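Local structure of L-fuculose phosphate aldolase (Streptococcus pneumoniae, 4C24) at residues G17-E22 / D51-I55; L114-H118 / P195-P199; Y119-V123 / M206-F210. The protein is a zinc-binding member of the class II aldolase and adducin family, built round a mixed beta sheet and assembled from four chains. All blocks are in the same frame, centred on the assembly; numbering follows the deposited sequence.

Contact 1. Residues G17-E22 / D51-I55; sequences GKKLVE and DFFEI
Gly17 CA and Lys18 CG each lie over the face of a phenylalanine ring, Phe52 and Phe53 respectively, in two CH-pi contacts. Both stand 4.2 Å from the ring centroid and 15° off its normal. Lys18 holds its CG beside its own backbone N (chi1 -64°), and from there the extended chain runs on past the rim of the ring. Gly17 O also comes within 3.4 Å of Phe52 CD2. Val21 and Glu22 come in at ring edges. Val21 serves both rings: CG2 meets Phe52 CD2 at 3.8 Å, near the plane of that ring, while CB reaches Phe53 CE2 at 3.7 Å. Beside it Glu22 lays CG against the edge of Phe53, 3.9 Å from CZ, which its OE2 also touches. Leu20 CD1 adds a looser touch on Phe52. No hydrogen bond crosses between the segments; the loop is instead held by its own Asx turn, in which Phe53 N donates to the anti lone pair of Asp51 OD1 (3.0 Å). The contact thus packs the C-terminal end of helix 7-22 on the loop between strands 42-45 and 61-64, with Leu33 of strand 32-37 against Phe52 and Leu20, and Phe173 of helix 169-192 against Leu20.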
loop_
_atom_site.group_PDB
_atom_site.type_symbol
_atom_site.label_atom_id
_atom_site.label_comp_id
_atom_site.label_asym_id
_atom_site.label_seq_id
_atom_site.Cartn_x
_atom_site.Cartn_y
_atom_site.Cartn_z
ATOM N N GLY A 17 11.080 -15.442 8.732
ATOM C CA GLY A 17 10.793 -15.613 7.306
ATOM C C GLY A 17 9.355 -15.272 7.013
ATOM O O GLY A 17 9.054 -14.434 6.167
ATOM N N LYS A 18 8.444 -15.909 7.746
ATOM C CA LYS A 18 7.046 -15.615 7.615
ATOM C C LYS A 18 6.721 -14.160 7.922
ATOM O O LYS A 18 5.928 -13.559 7.202
ATOM C CB LYS A 18 6.229 -16.540 8.520
ATOM C CG LYS A 18 6.349 -17.981 8.112
ATOM C CD LYS A 18 5.561 -18.836 9.080
ATOM C CE LYS A 18 5.525 -20.240 8.553
ATOM N NZ LYS A 18 4.544 -21.019 9.352
ATOM N N LYS A 19 7.305 -13.606 8.987
ATOM C CA LYS A 19 7.043 -12.204 9.384
ATOM C C LYS A 19 7.405 -11.242 8.256
ATOM O O LYS A 19 6.690 -10.269 8.018
ATOM C CB LYS A 19 7.777 -11.799 10.664
ATOM N N LEU A 20 8.481 -11.536 7.552
ATOM C CA LEU A 20 8.861 -10.668 6.418
ATOM C C LEU A 20 7.743 -10.598 5.371
ATOM O O LEU A 20 7.457 -9.536 4.836
ATOM C CB LEU A 20 10.172 -11.147 5.784
ATOM C CG LEU A 20 11.468 -10.877 6.534
ATOM C CD1 LEU A 20 12.581 -11.651 5.853
ATOM C CD2 LEU A 20 11.826 -9.389 6.570
ATOM N N VAL A 21 7.064 -11.721 5.089
ATOM C CA VAL A 21 5.964 -11.726 4.110
ATOM C C VAL A 21 4.688 -11.157 4.735
ATOM O O VAL A 21 3.962 -10.402 4.106
ATOM C CB VAL A 21 5.684 -13.144 3.553
ATOM C CG1 VAL A 21 4.637 -13.103 2.441
ATOM C CG2 VAL A 21 6.964 -13.810 3.073
ATOM N N GLU A 22 4.407 -11.533 5.981
ATOM C CA GLU A 22 3.161 -11.121 6.638
ATOM C C GLU A 22 3.069 -9.596 6.722
ATOM O O GLU A 22 1.998 -9.013 6.519
ATOM C CB GLU A 22 3.081 -11.740 8.039
ATOM C CG GLU A 22 2.926 -13.267 8.037
ATOM C CD GLU A 22 3.167 -13.946 9.394
ATOM O OE1 GLU A 22 3.669 -13.315 10.349
ATOM O OE2 GLU A 22 2.861 -15.154 9.506
ATOM N N ASP A 51 9.754 -21.179 -0.965
ATOM C CA ASP A 51 8.795 -20.207 -0.432
ATOM C C ASP A 51 8.848 -20.188 1.097
ATOM O O ASP A 51 8.866 -21.250 1.736
ATOM C CB ASP A 51 7.381 -20.592 -0.906
ATOM C CG ASP A 51 6.357 -19.474 -0.720
ATOM O OD1 ASP A 51 6.061 -19.099 0.438
ATOM O OD2 ASP A 51 5.817 -18.995 -1.747
ATOM N N PHE A 52 8.893 -18.993 1.685
ATOM C CA PHE A 52 9.002 -18.861 3.143
ATOM C C PHE A 52 7.903 -19.601 3.901
ATOM O O PHE A 52 8.112 -20.064 5.023
ATOM C CB PHE A 52 9.027 -17.392 3.578
ATOM C CG PHE A 52 10.363 -16.712 3.385
ATOM C CD1 PHE A 52 11.555 -17.431 3.428
ATOM C CD2 PHE A 52 10.425 -15.343 3.193
ATOM C CE1 PHE A 52 12.781 -16.798 3.254
ATOM C CE2 PHE A 52 11.648 -14.699 3.028
ATOM C CZ PHE A 52 12.827 -15.427 3.052
ATOM N N PHE A 53 6.734 -19.717 3.280
ATOM C CA PHE A 53 5.612 -20.370 3.935
ATOM C C PHE A 53 5.627 -21.890 3.809
ATOM O O PHE A 53 4.766 -22.580 4.365
ATOM C CB PHE A 53 4.299 -19.761 3.448
ATOM C CG PHE A 53 3.879 -18.578 4.251
ATOM C CD1 PHE A 53 3.141 -18.756 5.416
ATOM C CD2 PHE A 53 4.272 -17.297 3.894
ATOM C CE1 PHE A 53 2.759 -17.681 6.187
ATOM C CE2 PHE A 53 3.889 -16.211 4.664
ATOM C CZ PHE A 53 3.138 -16.404 5.813
ATOM N N GLU A 54 6.633 -22.401 3.105
ATOM C CA GLU A 54 6.796 -23.839 2.897
ATOM C C GLU A 54 8.082 -24.383 3.523
ATOM O O GLU A 54 8.390 -25.561 3.377
ATOM C CB GLU A 54 6.770 -24.160 1.402
ATOM C CG GLU A 54 5.456 -23.801 0.721
ATOM C CD GLU A 54 5.263 -24.524 -0.592
ATOM O OE1 GLU A 54 6.028 -24.256 -1.544
ATOM O OE2 GLU A 54 4.337 -25.360 -0.673
ATOM N N ILE A 55 8.831 -23.533 4.221
ATOM C CA ILE A 55 10.077 -23.977 4.849
ATOM C C ILE A 55 9.816 -24.760 6.141
ATOM O O ILE A 55 9.155 -24.262 7.063
ATOM C CB ILE A 55 11.054 -22.806 5.123
ATOM C CG1 ILE A 55 11.346 -22.037 3.834
ATOM C CG2 ILE A 55 12.358 -23.321 5.736
ATOM C CD1 ILE A 55 12.200 -20.806 4.059
#

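Contact 2. Residues L114-H118 / P195-P199; sequences LPASH and PVVLP
Ala116 and Leu198 share the one hydrogen bond that crosses here, Leu198 N to Ala116 O, 2.9 Å long and nearly straight at the hydrogen (171°). The donor stands above the carbonyl plane, 41° out of it, rather than on a lone pair. The same oxygen also lies against the Leu198 side chain, whose CG sits beside its own backbone N (chi1 -63°) and so comes back to 3.5 Å from Ala116 O. One residue along, Ser117 CA points a C-H at Val196 O, 3.4 Å away, so the two loops are joined by a conventional bond and a CA-H...O contact on neighbouring residues. Apolar groups fill in around this backbone pairing. Pro115 and Val197 cross at about a right angle, with Pro115 CB 3.9 Å from Val197 CG1 and the second methyl group, CG2, against the proline ring as well. Ala116 CB packs 4.2 Å from Leu198 CB, and Ser117 CB meets Pro195 CB at 4.1 Å. What presents the Ala116 carbonyl is an inverse gamma turn centred on that residue, closed by a weak bond from Ser117 N to Pro115 O. Further out, the second subunit packs Tyr133 on Leu198, and its His160 offers a backbone O to His118 NE2. Tyr186 of helix 169-192 backs Pro115 and Ser117, and Met203 of helix 200-210 lies against Ala116 and Leu198; the contact joins the loop after helix 103-110 to the connection between helices 169-192 and 200-210, with a residue of each of these two helices packed against it.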
loop_
_atom_site.group_PDB
_atom_site.type_symbol
_atom_site.label_atom_id
_atom_site.label_comp_id
_atom_site.label_asym_id
_atom_site.label_seq_id
_atom_site.Cartn_x
_atom_site.Cartn_y
_atom_site.Cartn_z
ATOM N N LEU A 114 21.621 6.082 2.064
ATOM C CA LEU A 114 20.533 6.615 2.864
ATOM C C LEU A 114 21.054 7.429 4.039
ATOM O O LEU A 114 21.681 6.875 4.944
ATOM C CB LEU A 114 19.697 5.439 3.403
ATOM C CG LEU A 114 18.568 5.744 4.389
ATOM C CD1 LEU A 114 17.528 6.693 3.827
ATOM C CD2 LEU A 114 17.902 4.432 4.778
ATOM N N PRO A 115 20.783 8.752 4.041
ATOM C CA PRO A 115 21.234 9.586 5.137
ATOM C C PRO A 115 20.203 9.733 6.242
ATOM O O PRO A 115 19.106 9.180 6.126
ATOM C CB PRO A 115 21.451 10.949 4.456
ATOM C CG PRO A 115 20.386 10.971 3.418
ATOM C CD PRO A 115 20.084 9.536 3.012
ATOM N N ALA A 116 20.556 10.485 7.286
ATOM C CA ALA A 116 19.719 10.686 8.466
ATOM C C ALA A 116 18.631 11.745 8.288
ATOM O O ALA A 116 18.555 12.703 9.077
ATOM C CB ALA A 116 20.586 11.027 9.657
ATOM N N SER A 117 17.763 11.561 7.297
ATOM C CA SER A 117 16.584 12.417 7.182
ATOM C C SER A 117 15.564 12.102 8.268
ATOM O O SER A 117 14.767 12.942 8.611
ATOM C CB SER A 117 15.944 12.352 5.786
ATOM O OG SER A 117 15.874 11.020 5.289
ATOM N N HIS A 118 15.591 10.861 8.772
ATOM C CA HIS A 118 14.812 10.497 9.943
ATOM C C HIS A 118 15.737 9.939 10.992
ATOM O O HIS A 118 16.641 9.148 10.666
ATOM C CB HIS A 118 13.766 9.455 9.580
ATOM C CG HIS A 118 12.715 9.305 10.626
ATOM N ND1 HIS A 118 12.928 8.593 11.788
ATOM C CD2 HIS A 118 11.466 9.824 10.716
ATOM C CE1 HIS A 118 11.837 8.663 12.539
ATOM N NE2 HIS A 118 10.939 9.409 11.917
ATOM N N PRO A 195 15.175 16.885 1.422
ATOM C CA PRO A 195 15.080 16.329 2.767
ATOM C C PRO A 195 16.107 16.988 3.685
ATOM O O PRO A 195 17.248 17.197 3.288
ATOM C CB PRO A 195 15.443 14.848 2.547
ATOM C CG PRO A 195 15.165 14.584 1.110
ATOM C CD PRO A 195 15.574 15.871 0.432
ATOM N N VAL A 196 15.703 17.324 4.897
ATOM C CA VAL A 196 16.614 17.849 5.893
ATOM C C VAL A 196 17.324 16.700 6.588
ATOM O O VAL A 196 16.661 15.802 7.157
ATOM C CB VAL A 196 15.860 18.706 6.898
ATOM C CG1 VAL A 196 16.818 19.255 7.939
ATOM C CG2 VAL A 196 15.144 19.827 6.147
ATOM N N VAL A 197 18.651 16.702 6.547
ATOM C CA VAL A 197 19.445 15.625 7.124
ATOM C C VAL A 197 20.052 16.064 8.436
ATOM O O VAL A 197 20.729 17.109 8.518
ATOM C CB VAL A 197 20.548 15.138 6.170
ATOM C CG1 VAL A 197 21.422 14.075 6.838
ATOM C CG2 VAL A 197 19.944 14.639 4.859
ATOM N N LEU A 198 19.831 15.244 9.471
ATOM C CA LEU A 198 20.342 15.547 10.789
ATOM C C LEU A 198 21.862 15.493 10.779
ATOM O O LEU A 198 22.441 14.655 10.100
ATOM C CB LEU A 198 19.760 14.575 11.824
ATOM C CG LEU A 198 18.248 14.732 11.906
ATOM C CD1 LEU A 198 17.714 13.628 12.832
ATOM C CD2 LEU A 198 17.782 16.120 12.341
ATOM N N PRO A 199 22.519 16.400 11.521
ATOM C CA PRO A 199 23.991 16.407 11.466
ATOM C C PRO A 199 24.617 15.222 12.194
ATOM O O PRO A 199 23.969 14.605 13.061
ATOM C CB PRO A 199 24.370 17.725 12.148
ATOM C CG PRO A 199 23.183 18.144 12.940
ATOM C CD PRO A 199 21.966 17.494 12.334
#

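Contact 3. Residues Y119-V123 / M206-F210; sequences YMIAV and MAEKF
Tyr119 and Met206 meet because of unusual first torsions: the tyrosine CG lies between its backbone N and carbonyl carbon (chi1 81°), while Met206 stops short of anti at -143° and then bends at both following bonds. The result is one of two Met-aromatic contacts that pack a 3-10 turn, 119-123, on residues 206-210 of helix 200-210. Met206 SD stands 4.8 Å from the centroid of the Tyr119 ring, coming in obliquely, and its CE reaches back over Tyr119 CB. The second contact runs the other way across the interface. Met120 starts out from the far side of its turn, but its folded chain carries SD round to Phe210 CZ at 3.8 Å, again oblique to the ring.

Phe210 is the hub. Its rim meets that of Tyr119, CZ to Tyr119 CE1 at 3.8 Å, with neither ring over the face of the other. Met206 CG, one helical turn back, lies over one Phe210 face. Val123 N meets the edge of the ring, and Val123 CG1 lies 3.7 Å from Phe210 CE2.

Tyr119 is also the link to the metal site: its side chain comes within about 4 Å of a bound zinc, and its ring meets that of His160 of the second subunit edge-to-face. His160 belongs to the zinc-binding set. Glu178 of helix 169-192 packs behind Met120 and Val123. In the middle of the interface, Ala122 CB touches both helix side chains, 3.6 Å from Met206 CG and 3.6 Å from Phe210 CE2.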
loop_
_atom_site.group_PDB
_atom_site.type_symbol
_atom_site.label_atom_id
_atom_site.label_comp_id
_atom_site.label_asym_id
_atom_site.label_seq_id
_atom_site.Cartn_x
_atom_site.Cartn_y
_atom_site.Cartn_z
ATOM N N TYR A 119 15.527 10.328 12.249
ATOM C CA TYR A 119 16.439 9.920 13.324
ATOM C C TYR A 119 16.507 8.407 13.581
ATOM O O TYR A 119 17.497 7.919 14.112
ATOM C CB TYR A 119 16.155 10.664 14.621
ATOM C CG TYR A 119 15.027 10.110 15.435
ATOM C CD1 TYR A 119 15.280 9.117 16.365
ATOM C CD2 TYR A 119 13.718 10.566 15.274
ATOM C CE1 TYR A 119 14.263 8.580 17.124
ATOM C CE2 TYR A 119 12.687 10.018 16.042
ATOM C CZ TYR A 119 12.986 9.035 16.968
ATOM O OH TYR A 119 11.967 8.489 17.717
ATOM N N MET A 120 15.458 7.686 13.183
ATOM C CA MET A 120 15.405 6.244 13.461
ATOM C C MET A 120 16.446 5.424 12.723
ATOM O O MET A 120 16.678 4.247 13.020
ATOM C CB MET A 120 14.010 5.696 13.196
ATOM C CG MET A 120 13.031 6.041 14.294
ATOM S SD MET A 120 13.456 5.349 15.903
ATOM C CE MET A 120 13.720 3.641 15.499
ATOM N N ILE A 121 17.111 6.023 11.741
ATOM C CA ILE A 121 18.154 5.314 11.033
ATOM C C ILE A 121 19.275 4.918 11.995
ATOM O O ILE A 121 20.065 4.061 11.676
ATOM C CB ILE A 121 18.675 6.107 9.801
ATOM C CG1 ILE A 121 19.374 5.153 8.823
ATOM C CG2 ILE A 121 19.532 7.321 10.201
ATOM C CD1 ILE A 121 18.530 3.950 8.443
ATOM N N ALA A 122 19.368 5.580 13.146
ATOM C CA ALA A 122 20.379 5.230 14.156
ATOM C C ALA A 122 20.349 3.769 14.630
ATOM O O ALA A 122 21.323 3.288 15.194
ATOM C CB ALA A 122 20.307 6.166 15.339
ATOM N N VAL A 123 19.264 3.055 14.353
ATOM C CA VAL A 123 19.315 1.602 14.581
ATOM C C VAL A 123 20.380 0.909 13.720
ATOM O O VAL A 123 20.888 -0.142 14.078
ATOM C CB VAL A 123 17.950 0.910 14.398
ATOM C CG1 VAL A 123 16.933 1.483 15.372
ATOM C CG2 VAL A 123 17.477 0.967 12.944
ATOM N N MET A 206 22.342 10.211 18.973
ATOM C CA MET A 206 21.302 9.228 18.763
ATOM C C MET A 206 21.809 7.813 19.040
ATOM O O MET A 206 21.105 7.011 19.677
ATOM C CB MET A 206 20.774 9.339 17.331
ATOM C CG MET A 206 19.265 9.104 17.215
ATOM S SD MET A 206 18.296 10.319 18.136
ATOM C CE MET A 206 18.732 11.813 17.232
ATOM N N ALA A 207 23.030 7.526 18.586
ATOM C CA ALA A 207 23.644 6.216 18.800
ATOM C C ALA A 207 23.737 5.912 20.283
ATOM O O ALA A 207 23.457 4.788 20.701
ATOM C CB ALA A 207 25.021 6.125 18.159
ATOM N N GLU A 208 24.132 6.909 21.069
ATOM C CA GLU A 208 24.322 6.713 22.508
ATOM C C GLU A 208 22.997 6.531 23.231
ATOM O O GLU A 208 22.901 5.718 24.148
ATOM C CB GLU A 208 25.179 7.836 23.099
ATOM C CG GLU A 208 26.419 8.078 22.245
ATOM C CD GLU A 208 27.590 8.688 22.984
ATOM O OE1 GLU A 208 27.468 9.830 23.480
ATOM O OE2 GLU A 208 28.650 8.026 23.044
ATOM N N LYS A 209 21.968 7.254 22.793
ATOM C CA LYS A 209 20.622 7.108 23.354
ATOM C C LYS A 209 20.013 5.749 23.057
ATOM O O LYS A 209 19.266 5.209 23.881
ATOM C CB LYS A 209 19.703 8.206 22.835
ATOM C CG LYS A 209 20.105 9.590 23.312
ATOM C CD LYS A 209 19.082 10.623 22.911
ATOM C CE LYS A 209 17.973 10.709 23.939
ATOM N NZ LYS A 209 18.398 11.524 25.107
ATOM N N PHE A 210 20.347 5.197 21.889
ATOM C CA PHE A 210 19.769 3.931 21.420
ATOM C C PHE A 210 20.337 2.701 22.137
ATOM O O PHE A 210 19.702 1.643 22.160
ATOM C CB PHE A 210 19.926 3.815 19.899
ATOM C CG PHE A 210 18.820 4.483 19.111
ATOM C CD1 PHE A 210 18.058 5.527 19.650
ATOM C CD2 PHE A 210 18.549 4.082 17.818
ATOM C CE1 PHE A 210 17.047 6.133 18.909
ATOM C CE2 PHE A 210 17.540 4.685 17.072
ATOM C CZ PHE A 210 16.794 5.720 17.607
#

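In the fold
From the N terminus, helix 7-22 leads into strands 32-37 and 42-45, and contact 1 closes this loop by bringing the chain back to the helix end. It is complete before the others open, and its nearest atoms stay about 13 Å from contact 3 and 15 Å from contact 2. Contacts 2 and 3 start from adjoining pieces of the loop after helix 103-110. Their partners follow helix 169-192 in the same order, so the two closures cross rather than nest. They tie that loop to the C-terminal connection and helix 200-210, touch each other through Leu198 CD1 and Tyr119 CB (3.8 Å), and both border the second subunit.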